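Local coordinates for protein fervidolysin (Fervidobacterium pennivorans, PDB 1R6V) that degrades keratin into peptides as a calcium-binding, subtilisin-like serine protease, allowing the bacterium to grow on native feathers, at residues Glu187-Ala190 and Gly191-Ser194; Phe281-Ala284 and Met285-Val289; Ala368-Gly371 and Gly372-Tyr376; Asn400-Pro403 and Trp404-Arg407. The protein carries 1 engineered substitution. All coordinates share one frame; numbering follows the deposited sequence.

All four contacts lie in the subtilisin-like catalytic domain, each within one continuous stretch of chain and each mixing buried with exposed residues; in contact 2 buried Phe281, Ala284 and Met285 stand against exposed Glu286 and His287. Contacts 1 and 3 are turns in loops at strand ends: contact 1 rests on a threonine gripping one carbonyl, contact 3 on an asparagine beside the calcium site. Contact 2 is the C-terminal end of helix 275-286, with an oblique aromatic pair; contact 4 is the N-terminal end of helix 403-413, where a glutamine side chain accepts the N-cap backbone N-H. These two ends touch, Gly288 O lying 3.8 Å from Pro403 CG, and both meet His492.

Contact 1. Residues Glu187-Ala190 and Gly191-Ser194; sequences ELPA and GTDS
A type II beta turn from Pro189 to Thr192 carries the chain out of strand 186-188, and its closing carbonyl, Pro189 O, is gripped by one residue through two donors. The stronger is the hydroxyl of Thr192, whose OG1 donates to Pro189 O at 2.7 Å and lies 18° out of the carbonyl plane. The backbone bond of the turn, Thr192 N to Pro189 O, is weak at 3.3 Å, the hydroxyl bond being the shorter of the two. A first torsion of 65° tucks OG1 between the backbone N and carbonyl carbon of Thr192, aimed back at the turn, and sends its methyl CG2 over to Pro189 CB at 3.7 Å. Gly191 holds the third position of the turn with positive phi (68°). Farther from the turn, the two arms meet again: Leu188 CD1 packs against Ser194 CB at 3.7 Å, while Ser194 OG turns to Val165 N. Strand 186-188 pairs antiparallel with strand 179-181, Leu188 bonding through its backbone to Gly179. Both Leu188, on Val230, and Ser194, on Pro228, lean against strand 225-230, with the side chain of Ser194 about 9 Å from that of Asp162, which is probably the charge-relay aspartate, and helix 200-209 follows a few residues on.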
ATOM      1  N   GLU A 187     -23.251  11.452   1.513  1.00 24.60           N
ATOM      2  CA  GLU A 187     -22.939  12.004   2.820  1.00 24.82           C
ATOM      3  C   GLU A 187     -23.849  11.299   3.825  1.00 24.62           C
ATOM      4  O   GLU A 187     -25.031  11.079   3.544  1.00 25.15           O
ATOM      5  CB  GLU A 187     -23.219  13.510   2.812  1.00 28.08           C
ATOM      6  CG  GLU A 187     -22.022  14.372   3.126  1.00 32.72           C
ATOM      7  CD  GLU A 187     -21.999  14.809   4.580  1.00 36.31           C
ATOM      8  OE1 GLU A 187     -21.824  13.944   5.469  1.00 32.73           O
ATOM      9  OE2 GLU A 187     -22.168  16.026   4.832  1.00 38.96           O
ATOM     10  N   LEU A 188     -23.298  10.929   4.981  1.00 22.19           N
ATOM     11  CA  LEU A 188     -24.054  10.244   6.024  1.00 21.64           C
ATOM     12  C   LEU A 188     -24.347  11.214   7.166  1.00 21.61           C
ATOM     13  O   LEU A 188     -23.445  11.627   7.894  1.00 23.09           O
ATOM     14  CB  LEU A 188     -23.255   9.036   6.545  1.00 19.06           C
ATOM     15  CG  LEU A 188     -22.860   8.026   5.460  1.00 19.34           C
ATOM     16  CD1 LEU A 188     -21.840   7.009   5.997  1.00 19.58           C
ATOM     17  CD2 LEU A 188     -24.112   7.330   4.967  1.00 20.54           C
ATOM     18  N   PRO A 189     -25.619  11.598   7.336  1.00 21.72           N
ATOM     19  CA  PRO A 189     -25.992  12.534   8.403  1.00 20.99           C
ATOM     20  C   PRO A 189     -25.604  12.070   9.803  1.00 21.33           C
ATOM     21  O   PRO A 189     -25.601  10.871  10.090  1.00 20.32           O
ATOM     22  CB  PRO A 189     -27.511  12.649   8.247  1.00 21.96           C
ATOM     23  CG  PRO A 189     -27.718  12.417   6.780  1.00 22.42           C
ATOM     24  CD  PRO A 189     -26.791  11.247   6.512  1.00 23.44           C
ATOM     25  N   ALA A 190     -25.301  13.032  10.671  1.00 21.02           N
ATOM     26  CA  ALA A 190     -24.935  12.726  12.044  1.00 20.29           C
ATOM     27  C   ALA A 190     -26.024  11.912  12.726  1.00 20.67           C
ATOM     28  O   ALA A 190     -27.222  12.047  12.431  1.00 18.64           O
ATOM     29  CB  ALA A 190     -24.686  14.012  12.819  1.00 21.58           C
ATOM     30  N   GLY A 191     -25.595  11.036  13.624  1.00 20.47           N
ATOM     31  CA  GLY A 191     -26.526  10.222  14.378  1.00 20.88           C
ATOM     32  C   GLY A 191     -27.322   9.170  13.634  1.00 21.36           C
ATOM     33  O   GLY A 191     -28.224   8.579  14.221  1.00 23.00           O
ATOM     34  N   THR A 192     -27.003   8.912  12.369  1.00 19.71           N
ATOM     35  CA  THR A 192     -27.758   7.916  11.624  1.00 19.74           C
ATOM     36  C   THR A 192     -27.091   6.554  11.568  1.00 19.08           C
ATOM     37  O   THR A 192     -25.907   6.423  11.848  1.00 17.99           O
ATOM     38  CB  THR A 192     -28.064   8.411  10.188  1.00 21.07           C
ATOM     39  OG1 THR A 192     -26.846   8.564   9.454  1.00 21.86           O
ATOM     40  CG2 THR A 192     -28.771   9.771  10.254  1.00 21.72           C
ATOM     41  N   ASP A 193     -27.874   5.536  11.229  1.00 18.46           N
ATOM     42  CA  ASP A 193     -27.375   4.168  11.112  1.00 19.59           C
ATOM     43  C   ASP A 193     -26.745   3.984   9.726  1.00 19.63           C
ATOM     44  O   ASP A 193     -27.446   4.050   8.706  1.00 18.73           O
ATOM     45  CB  ASP A 193     -28.548   3.198  11.313  1.00 19.38           C
ATOM     46  CG  ASP A 193     -28.166   1.745  11.084  1.00 20.98           C
ATOM     47  OD1 ASP A 193     -26.956   1.434  11.021  1.00 17.41           O
ATOM     48  OD2 ASP A 193     -29.083   0.905  10.978  1.00 20.35           O
ATOM     49  N   SER A 194     -25.427   3.778   9.679  1.00 17.62           N
ATOM     50  CA  SER A 194     -24.743   3.576   8.400  1.00 16.42           C
ATOM     51  C   SER A 194     -24.066   2.213   8.379  1.00 15.34           C
ATOM     52  O   SER A 194     -23.148   1.993   7.602  1.00 15.51           O
ATOM     53  CB  SER A 194     -23.699   4.682   8.153  1.00 16.47           C
ATOM     54  OG  SER A 194     -22.742   4.734   9.198  1.00 16.80           O
TER

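Contact 2. Residues Phe281-Ala284 and Met285-Val289; sequences FDYA and MEHGV
One face of the Tyr283 ring receives the His287 imidazole, whose NE2 stands 3.4 Å above the plane, shifted toward the rim and nearest to Tyr283 CZ. The ring centroids of Tyr283 and His287 are 4.3 Å apart and the planes make 44°, an oblique pairing. With CG anti to the backbone N (chi1 178°), Tyr283 points outward and leans toward the C-terminal end of the helix, where His287 meets it, and its OH is held by Asp258 at the end of helix 246-258. Helix 275-286 is the crossover of a beta-alpha-beta unit between strands 263-269 and 290-294, and a Schellman motif ends it. Gly288, with positive phi, sends its N to Met285 O at 2.8 Å, and Val289 N bonds to Ala284 O at 2.9 Å, although that oxygen is less surely placed. One turn earlier, Met285 N donates to Phe281 O at 3.0 Å. The Met285 chain bends at chi3 (-78°), bringing CE to 3.6 Å from Asp282 OD1. The other carboxylate oxygen, Asp282 OD2, forms a salt bridge with Lys278, while both Asp282 and Met285 touch Pro491 of strand 487-494.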
ATOM      1  N   PHE A 281      -2.768   7.259   2.045  1.00 12.49           N
ATOM      2  CA  PHE A 281      -2.256   7.210   3.402  1.00 12.44           C
ATOM      3  C   PHE A 281      -1.250   8.316   3.643  1.00 14.08           C
ATOM      4  O   PHE A 281      -1.260   8.941   4.708  1.00 13.68           O
ATOM      5  CB  PHE A 281      -1.623   5.851   3.698  1.00 11.30           C
ATOM      6  CG  PHE A 281      -2.560   4.906   4.370  1.00 12.03           C
ATOM      7  CD1 PHE A 281      -3.689   4.428   3.707  1.00 11.93           C
ATOM      8  CD2 PHE A 281      -2.354   4.543   5.695  1.00 10.55           C
ATOM      9  CE1 PHE A 281      -4.623   3.594   4.367  1.00 11.81           C
ATOM     10  CE2 PHE A 281      -3.275   3.710   6.370  1.00 12.82           C
ATOM     11  CZ  PHE A 281      -4.406   3.240   5.704  1.00 12.43           C
ATOM     12  N   ASP A 282      -0.401   8.574   2.653  1.00 14.12           N
ATOM     13  CA  ASP A 282       0.611   9.621   2.785  1.00 13.90           C
ATOM     14  C   ASP A 282      -0.042  11.007   2.792  1.00 14.63           C
ATOM     15  O   ASP A 282       0.443  11.927   3.449  1.00 13.83           O
ATOM     16  CB  ASP A 282       1.652   9.493   1.661  1.00 14.16           C
ATOM     17  CG  ASP A 282       2.527   8.243   1.806  1.00 16.96           C
ATOM     18  OD1 ASP A 282       2.420   7.560   2.859  1.00 16.05           O
ATOM     19  OD2 ASP A 282       3.317   7.952   0.876  1.00 16.85           O
ATOM     20  N   TYR A 283      -1.143  11.154   2.050  1.00 12.99           N
ATOM     21  CA  TYR A 283      -1.894  12.411   2.012  1.00 12.80           C
ATOM     22  C   TYR A 283      -2.430  12.701   3.415  1.00 12.97           C
ATOM     23  O   TYR A 283      -2.318  13.807   3.944  1.00 12.61           O
ATOM     24  CB  TYR A 283      -3.090  12.275   1.073  1.00 11.15           C
ATOM     25  CG  TYR A 283      -3.995  13.489   0.975  1.00 13.20           C
ATOM     26  CD1 TYR A 283      -3.725  14.506   0.060  1.00 14.46           C
ATOM     27  CD2 TYR A 283      -5.165  13.582   1.739  1.00 13.91           C
ATOM     28  CE1 TYR A 283      -4.606  15.579  -0.100  1.00 14.94           C
ATOM     29  CE2 TYR A 283      -6.048  14.646   1.589  1.00 14.88           C
ATOM     30  CZ  TYR A 283      -5.761  15.640   0.666  1.00 16.45           C
ATOM     31  OH  TYR A 283      -6.621  16.698   0.498  1.00 15.00           O
ATOM     32  N   ALA A 284      -3.043  11.691   4.018  1.00 11.26           N
ATOM     33  CA  ALA A 284      -3.580  11.888   5.341  1.00 12.64           C
ATOM     34  C   ALA A 284      -2.463  12.245   6.340  1.00 12.49           C
ATOM     35  O   ALA A 284      -2.605  13.183   7.127  1.00 15.17           O
ATOM     36  CB  ALA A 284      -4.329  10.607   5.790  1.00 11.32           C
ATOM     37  N   MET A 285      -1.358  11.509   6.316  1.00 12.74           N
ATOM     38  CA  MET A 285      -0.274  11.781   7.269  1.00 13.36           C
ATOM     39  C   MET A 285       0.369  13.159   7.039  1.00 16.27           C
ATOM     40  O   MET A 285       0.782  13.831   7.999  1.00 13.48           O
ATOM     41  CB  MET A 285       0.776  10.653   7.229  1.00 12.07           C
ATOM     42  CG  MET A 285       0.224   9.327   7.786  1.00 13.80           C
ATOM     43  SD  MET A 285       1.426   7.972   8.055  1.00 12.15           S
ATOM     44  CE  MET A 285       1.667   7.328   6.330  1.00 14.56           C
ATOM     45  N   GLU A 286       0.426  13.580   5.781  1.00 17.19           N
ATOM     46  CA  GLU A 286       0.997  14.889   5.453  1.00 19.83           C
ATOM     47  C   GLU A 286       0.103  15.992   6.006  1.00 20.01           C
ATOM     48  O   GLU A 286       0.561  17.107   6.262  1.00 19.28           O
ATOM     49  CB  GLU A 286       1.174  15.033   3.934  1.00 22.44           C
ATOM     50  CG  GLU A 286       2.498  14.457   3.439  1.00 27.78           C
ATOM     51  CD  GLU A 286       2.591  14.334   1.925  1.00 31.97           C
ATOM     52  OE1 GLU A 286       1.944  15.135   1.214  1.00 32.70           O
ATOM     53  OE2 GLU A 286       3.328  13.436   1.451  1.00 33.76           O
ATOM     54  N   HIS A 287      -1.174  15.680   6.194  1.00 19.25           N
ATOM     55  CA  HIS A 287      -2.121  16.623   6.762  1.00 18.53           C
ATOM     56  C   HIS A 287      -2.164  16.448   8.284  1.00 17.83           C
ATOM     57  O   HIS A 287      -3.018  17.016   8.964  1.00 19.01           O
ATOM     58  CB  HIS A 287      -3.518  16.423   6.155  1.00 20.40           C
ATOM     59  CG  HIS A 287      -3.656  16.984   4.775  1.00 24.27           C
ATOM     60  ND1 HIS A 287      -4.134  18.255   4.534  1.00 27.06           N
ATOM     61  CD2 HIS A 287      -3.318  16.475   3.568  1.00 25.48           C
ATOM     62  CE1 HIS A 287      -4.081  18.506   3.239  1.00 25.68           C
ATOM     63  NE2 HIS A 287      -3.589  17.442   2.631  1.00 27.75           N
ATOM     64  N   GLY A 288      -1.231  15.648   8.803  1.00 17.22           N
ATOM     65  CA  GLY A 288      -1.130  15.424  10.235  1.00 15.77           C
ATOM     66  C   GLY A 288      -2.060  14.395  10.842  1.00 17.28           C
ATOM     67  O   GLY A 288      -2.204  14.365  12.062  1.00 17.54           O
ATOM     68  N   VAL A 289      -2.682  13.554  10.022  1.00 13.19           N
ATOM     69  CA  VAL A 289      -3.598  12.550  10.558  1.00 13.18           C
ATOM     70  C   VAL A 289      -2.851  11.270  10.887  1.00 12.29           C
ATOM     71  O   VAL A 289      -2.017  10.800  10.100  1.00 12.23           O
ATOM     72  CB  VAL A 289      -4.741  12.193   9.576  1.00 13.50           C
ATOM     73  CG1 VAL A 289      -5.369  13.457   8.969  1.00 11.07           C
ATOM     74  CG2 VAL A 289      -4.230  11.278   8.524  1.00 23.20           C
TER

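Contact 3. Residues Ala368-Gly371 and Gly372-Tyr376; sequences ATNG and GTYDY
Tyr374 OH is held by two partners, Asn370 ND2 at 3.0 Å and Asp171 OD2, and since Asp171 is a calcium ligand, Tyr374 stands in the second shell of the metal site and Asn370 behind it. The same asparagine makes an Asx turn in the loop that leads into strand 374-378: OD1 of Asn370 accepts from Gly372 N at 2.9 Å. This donor stands well above the carbonyl plane rather than on a lone pair. The bond from Asn370 ND2 to Tyr374 OH is almost straight at 176°, and the hydroxyl lies within 1° of the amide plane. Amide and phenol ring are nearly coplanar and come from opposite directions, with Asn370 OD1 also in the ring plane at its edge, 3.9 Å from Tyr374 CE1. Both amide ends are thus tied, which fixes the rotation of the group. A first torsion of 56° places CG of Asn370 between its backbone N and carbonyl carbon, bringing the amide to Gly372 N and Tyr374 OH, while Gly371 between them has positive phi. The side chain of Asn370 lies about 6 Å from the calcium ion. The Tyr374 and His169 rings meet edge-to-face. Through its bond to OD2, Tyr374 probably helps to position Asp171. From the start of the loop, Ala368 packs its methyl against the tyrosine, CB reaching Tyr374 CE1 at 3.6 Å.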
ATOM      1  N   ALA A 368     -27.571  -4.195  30.338  1.00 21.58           N
ATOM      2  CA  ALA A 368     -27.679  -2.766  30.010  1.00 23.82           C
ATOM      3  C   ALA A 368     -29.112  -2.303  30.287  1.00 24.75           C
ATOM      4  O   ALA A 368     -30.054  -3.084  30.169  1.00 25.37           O
ATOM      5  CB  ALA A 368     -27.332  -2.527  28.531  1.00 23.30           C
ATOM      6  N   THR A 369     -29.286  -1.038  30.651  1.00 24.39           N
ATOM      7  CA  THR A 369     -30.634  -0.555  30.931  1.00 24.79           C
ATOM      8  C   THR A 369     -31.047   0.569  29.988  1.00 25.12           C
ATOM      9  O   THR A 369     -31.973   1.326  30.279  1.00 26.01           O
ATOM     10  CB  THR A 369     -30.768  -0.065  32.394  1.00 24.88           C
ATOM     11  OG1 THR A 369     -29.897   1.046  32.615  1.00 26.82           O
ATOM     12  CG2 THR A 369     -30.412  -1.177  33.366  1.00 25.10           C
ATOM     13  N   ASN A 370     -30.375   0.664  28.846  1.00 23.18           N
ATOM     14  CA  ASN A 370     -30.675   1.718  27.886  1.00 20.90           C
ATOM     15  C   ASN A 370     -31.326   1.198  26.617  1.00 20.82           C
ATOM     16  O   ASN A 370     -31.508   1.948  25.655  1.00 20.32           O
ATOM     17  CB  ASN A 370     -29.396   2.480  27.533  1.00 21.39           C
ATOM     18  CG  ASN A 370     -28.306   1.574  27.012  1.00 20.60           C
ATOM     19  OD1 ASN A 370     -28.514   0.373  26.835  1.00 20.44           O
ATOM     20  ND2 ASN A 370     -27.129   2.143  26.765  1.00 19.43           N
ATOM     21  N   GLY A 371     -31.684  -0.082  26.626  1.00 18.03           N
ATOM     22  CA  GLY A 371     -32.307  -0.694  25.470  1.00 18.53           C
ATOM     23  C   GLY A 371     -31.326  -0.990  24.348  1.00 19.01           C
ATOM     24  O   GLY A 371     -31.727  -1.424  23.273  1.00 19.59           O
ATOM     25  N   GLY A 372     -30.039  -0.760  24.595  1.00 16.62           N
ATOM     26  CA  GLY A 372     -29.044  -1.020  23.564  1.00 15.74           C
ATOM     27  C   GLY A 372     -28.554  -2.461  23.478  1.00 14.89           C
ATOM     28  O   GLY A 372     -28.711  -3.242  24.417  1.00 16.94           O
ATOM     29  N   THR A 373     -27.949  -2.799  22.341  1.00 13.96           N
ATOM     30  CA  THR A 373     -27.414  -4.138  22.089  1.00 14.59           C
ATOM     31  C   THR A 373     -25.897  -4.138  22.176  1.00 13.84           C
ATOM     32  O   THR A 373     -25.247  -3.230  21.673  1.00 14.30           O
ATOM     33  CB  THR A 373     -27.831  -4.632  20.703  1.00 15.13           C
ATOM     34  OG1 THR A 373     -27.630  -3.578  19.744  1.00 17.70           O
ATOM     35  CG2 THR A 373     -29.320  -5.026  20.711  1.00 15.66           C
ATOM     36  N   TYR A 374     -25.341  -5.171  22.801  1.00 13.00           N
ATOM     37  CA  TYR A 374     -23.896  -5.270  22.987  1.00 13.94           C
ATOM     38  C   TYR A 374     -23.427  -6.684  22.743  1.00 15.78           C
ATOM     39  O   TYR A 374     -24.222  -7.615  22.763  1.00 15.42           O
ATOM     40  CB  TYR A 374     -23.529  -4.922  24.435  1.00 13.41           C
ATOM     41  CG  TYR A 374     -23.910  -3.526  24.837  1.00 12.59           C
ATOM     42  CD1 TYR A 374     -25.223  -3.205  25.183  1.00 14.90           C
ATOM     43  CD2 TYR A 374     -22.960  -2.504  24.810  1.00 14.55           C
ATOM     44  CE1 TYR A 374     -25.583  -1.898  25.479  1.00 15.10           C
ATOM     45  CE2 TYR A 374     -23.302  -1.201  25.102  1.00 14.10           C
ATOM     46  CZ  TYR A 374     -24.614  -0.898  25.430  1.00 15.14           C
ATOM     47  OH  TYR A 374     -24.950   0.406  25.675  1.00 14.17           O
ATOM     48  N   ASP A 375     -22.128  -6.840  22.518  1.00 14.67           N
ATOM     49  CA  ASP A 375     -21.568  -8.174  22.348  1.00 15.53           C
ATOM     50  C   ASP A 375     -20.091  -8.135  22.670  1.00 14.83           C
ATOM     51  O   ASP A 375     -19.454  -7.072  22.644  1.00 13.80           O
ATOM     52  CB  ASP A 375     -21.769  -8.726  20.920  1.00 16.86           C
ATOM     53  CG  ASP A 375     -21.965 -10.244  20.910  1.00 19.37           C
ATOM     54  OD1 ASP A 375     -21.632 -10.884  21.939  1.00 16.24           O
ATOM     55  OD2 ASP A 375     -22.443 -10.788  19.879  1.00 19.38           O
ATOM     56  N   TYR A 376     -19.556  -9.308  22.969  1.00 15.07           N
ATOM     57  CA  TYR A 376     -18.146  -9.471  23.302  1.00 14.63           C
ATOM     58  C   TYR A 376     -17.412 -10.028  22.082  1.00 13.59           C
ATOM     59  O   TYR A 376     -17.750 -11.099  21.588  1.00 14.68           O
ATOM     60  CB  TYR A 376     -17.964 -10.459  24.465  1.00 13.02           C
ATOM     61  CG  TYR A 376     -18.700 -10.097  25.733  1.00 14.65           C
ATOM     62  CD1 TYR A 376     -20.053 -10.381  25.861  1.00 15.44           C
ATOM     63  CD2 TYR A 376     -18.051  -9.478  26.800  1.00 14.51           C
ATOM     64  CE1 TYR A 376     -20.750 -10.068  27.008  1.00 16.92           C
ATOM     65  CE2 TYR A 376     -18.754  -9.153  27.972  1.00 16.28           C
ATOM     66  CZ  TYR A 376     -20.105  -9.457  28.054  1.00 16.43           C
ATOM     67  OH  TYR A 376     -20.840  -9.142  29.170  1.00 22.41           O
TER

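Contact 4. Residues Asn400-Pro403 and Trp404-Arg407; sequences NAKP and WQIR
Gln405 folds back over the start of its own helix, its OE1 passing alongside Lys402 CB at 3.6 Å and Ala401 CA. There OE1 accepts a hydrogen bond from Lys402 N at 2.9 Å, with the donor in the carbonyl plane, on a lone pair. Lys402 is the N-cap, and Gln405, the third helical residue, turns its side chain back to take the backbone N-H of the N-cap. The glutamine reaches it with its chain extended beyond CG (chi2 -180°). A water also donates to OE1 of Gln405, at 2.7 Å, and links it to Asn400 O and Lys402 NZ, while NE2 of Gln405 bonds to Pro442 O; both ends of the amide are therefore engaged. Gln405 CG sits 3.5 Å above the plane of the Trp404 ring, over its centre, and the Lys402 chain runs beside that ring, CD reaching Trp404 NE1 at 4.1 Å. Regular helical bonds follow: Ile406 N to Lys402 O at 3.2 Å and Arg407 N to Pro403 O at 3.0 Å. On the inner side Ala401 CB meets Ile406 CD1 at 3.6 Å. Ile406 beds into helix 380-397 on Val391, Leu394 and Leu395, whereas Lys402 and Trp404 lie on Glu448 of strand 446-455 and Arg407 pairs with Asp494 of strand 487-494, joining helix 403-413 to the neighbouring sandwich strands.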
ATOM      1  N   ASN A 400      -0.228  19.944  18.923  1.00 21.30           N
ATOM      2  CA  ASN A 400       0.743  20.149  17.859  1.00 21.54           C
ATOM      3  C   ASN A 400       1.553  18.909  17.484  1.00 19.71           C
ATOM      4  O   ASN A 400       2.489  18.994  16.686  1.00 18.68           O
ATOM      5  CB  ASN A 400       1.699  21.297  18.213  1.00 23.69           C
ATOM      6  CG  ASN A 400       0.983  22.625  18.377  1.00 27.54           C
ATOM      7  OD1 ASN A 400      -0.030  22.880  17.727  1.00 27.73           O
ATOM      8  ND2 ASN A 400       1.516  23.483  19.238  1.00 30.18           N
ATOM      9  N   ALA A 401       1.192  17.750  18.022  1.00 17.83           N
ATOM     10  CA  ALA A 401       1.958  16.546  17.704  1.00 17.27           C
ATOM     11  C   ALA A 401       1.920  16.128  16.246  1.00 17.79           C
ATOM     12  O   ALA A 401       0.888  16.210  15.584  1.00 17.91           O
ATOM     13  CB  ALA A 401       1.493  15.371  18.572  1.00 13.60           C
ATOM     14  N   LYS A 402       3.068  15.667  15.762  1.00 16.37           N
ATOM     15  CA  LYS A 402       3.172  15.162  14.395  1.00 16.46           C
ATOM     16  C   LYS A 402       2.913  13.673  14.560  1.00 15.01           C
ATOM     17  O   LYS A 402       3.110  13.130  15.645  1.00 13.96           O
ATOM     18  CB  LYS A 402       4.573  15.411  13.844  1.00 17.68           C
ATOM     19  CG  LYS A 402       4.842  16.890  13.647  1.00 23.80           C
ATOM     20  CD  LYS A 402       6.263  17.166  13.232  1.00 29.32           C
ATOM     21  CE  LYS A 402       6.426  18.634  12.864  1.00 32.56           C
ATOM     22  NZ  LYS A 402       5.968  19.544  13.959  1.00 36.65           N
ATOM     23  N   PRO A 403       2.462  12.990  13.497  1.00 12.98           N
ATOM     24  CA  PRO A 403       2.204  11.557  13.644  1.00 11.91           C
ATOM     25  C   PRO A 403       3.329  10.711  14.240  1.00 11.80           C
ATOM     26  O   PRO A 403       3.073   9.854  15.091  1.00 10.39           O
ATOM     27  CB  PRO A 403       1.799  11.140  12.226  1.00 12.65           C
ATOM     28  CG  PRO A 403       1.015  12.371  11.778  1.00 12.99           C
ATOM     29  CD  PRO A 403       1.949  13.495  12.208  1.00 13.88           C
ATOM     30  N   TRP A 404       4.573  10.944  13.832  1.00 10.49           N
ATOM     31  CA  TRP A 404       5.654  10.142  14.391  1.00 11.35           C
ATOM     32  C   TRP A 404       5.802  10.382  15.895  1.00 11.11           C
ATOM     33  O   TRP A 404       6.176   9.476  16.640  1.00 10.44           O
ATOM     34  CB  TRP A 404       6.986  10.405  13.674  1.00 12.73           C
ATOM     35  CG  TRP A 404       7.676  11.725  13.969  1.00 13.02           C
ATOM     36  CD1 TRP A 404       7.711  12.828  13.162  1.00 14.98           C
ATOM     37  CD2 TRP A 404       8.511  12.030  15.097  1.00 13.55           C
ATOM     38  NE1 TRP A 404       8.521  13.796  13.714  1.00 14.61           N
ATOM     39  CE2 TRP A 404       9.024  13.329  14.897  1.00 14.58           C
ATOM     40  CE3 TRP A 404       8.875  11.328  16.255  1.00 13.81           C
ATOM     41  CZ2 TRP A 404       9.883  13.941  15.814  1.00 16.19           C
ATOM     42  CZ3 TRP A 404       9.723  11.938  17.162  1.00 14.96           C
ATOM     43  CH2 TRP A 404      10.220  13.231  16.935  1.00 13.57           C
ATOM     44  N   GLN A 405       5.489  11.593  16.347  1.00 10.21           N
ATOM     45  CA  GLN A 405       5.607  11.881  17.769  1.00 11.90           C
ATOM     46  C   GLN A 405       4.574  11.102  18.569  1.00 11.60           C
ATOM     47  O   GLN A 405       4.856  10.622  19.666  1.00 13.58           O
ATOM     48  CB  GLN A 405       5.440  13.377  18.028  1.00 12.78           C
ATOM     49  CG  GLN A 405       6.563  14.229  17.469  1.00 12.72           C
ATOM     50  CD  GLN A 405       6.352  15.715  17.762  1.00 12.95           C
ATOM     51  OE1 GLN A 405       5.441  16.343  17.229  1.00 13.20           O
ATOM     52  NE2 GLN A 405       7.195  16.273  18.616  1.00 14.20           N
ATOM     53  N   ILE A 406       3.371  10.986  18.024  1.00  9.66           N
ATOM     54  CA  ILE A 406       2.333  10.228  18.705  1.00 10.91           C
ATOM     55  C   ILE A 406       2.751   8.769  18.765  1.00 12.07           C
ATOM     56  O   ILE A 406       2.656   8.131  19.823  1.00 12.32           O
ATOM     57  CB  ILE A 406       0.970  10.354  17.975  1.00 11.10           C
ATOM     58  CG1 ILE A 406       0.435  11.788  18.123  1.00 12.33           C
ATOM     59  CG2 ILE A 406      -0.027   9.302  18.534  1.00 12.51           C
ATOM     60  CD1 ILE A 406       0.107  12.192  19.576  1.00 14.40           C
ATOM     61  N   ARG A 407       3.225   8.218  17.642  1.00 11.13           N
ATOM     62  CA  ARG A 407       3.628   6.826  17.666  1.00 11.23           C
ATOM     63  C   ARG A 407       4.778   6.605  18.643  1.00 11.46           C
ATOM     64  O   ARG A 407       4.740   5.667  19.429  1.00 11.45           O
ATOM     65  CB  ARG A 407       4.044   6.327  16.280  1.00 11.67           C
ATOM     66  CG  ARG A 407       4.458   4.852  16.276  1.00 11.46           C
ATOM     67  CD  ARG A 407       4.740   4.364  14.857  1.00 12.42           C
ATOM     68  NE  ARG A 407       5.778   5.150  14.190  1.00 12.98           N
ATOM     69  CZ  ARG A 407       7.075   5.071  14.470  1.00 14.05           C
ATOM     70  NH1 ARG A 407       7.508   4.226  15.406  1.00 11.29           N
ATOM     71  NH2 ARG A 407       7.934   5.846  13.822  1.00 12.21           N
TER
HETATM   72  O   HOH W   1       5.012  19.012  16.932  1.00 28.94           O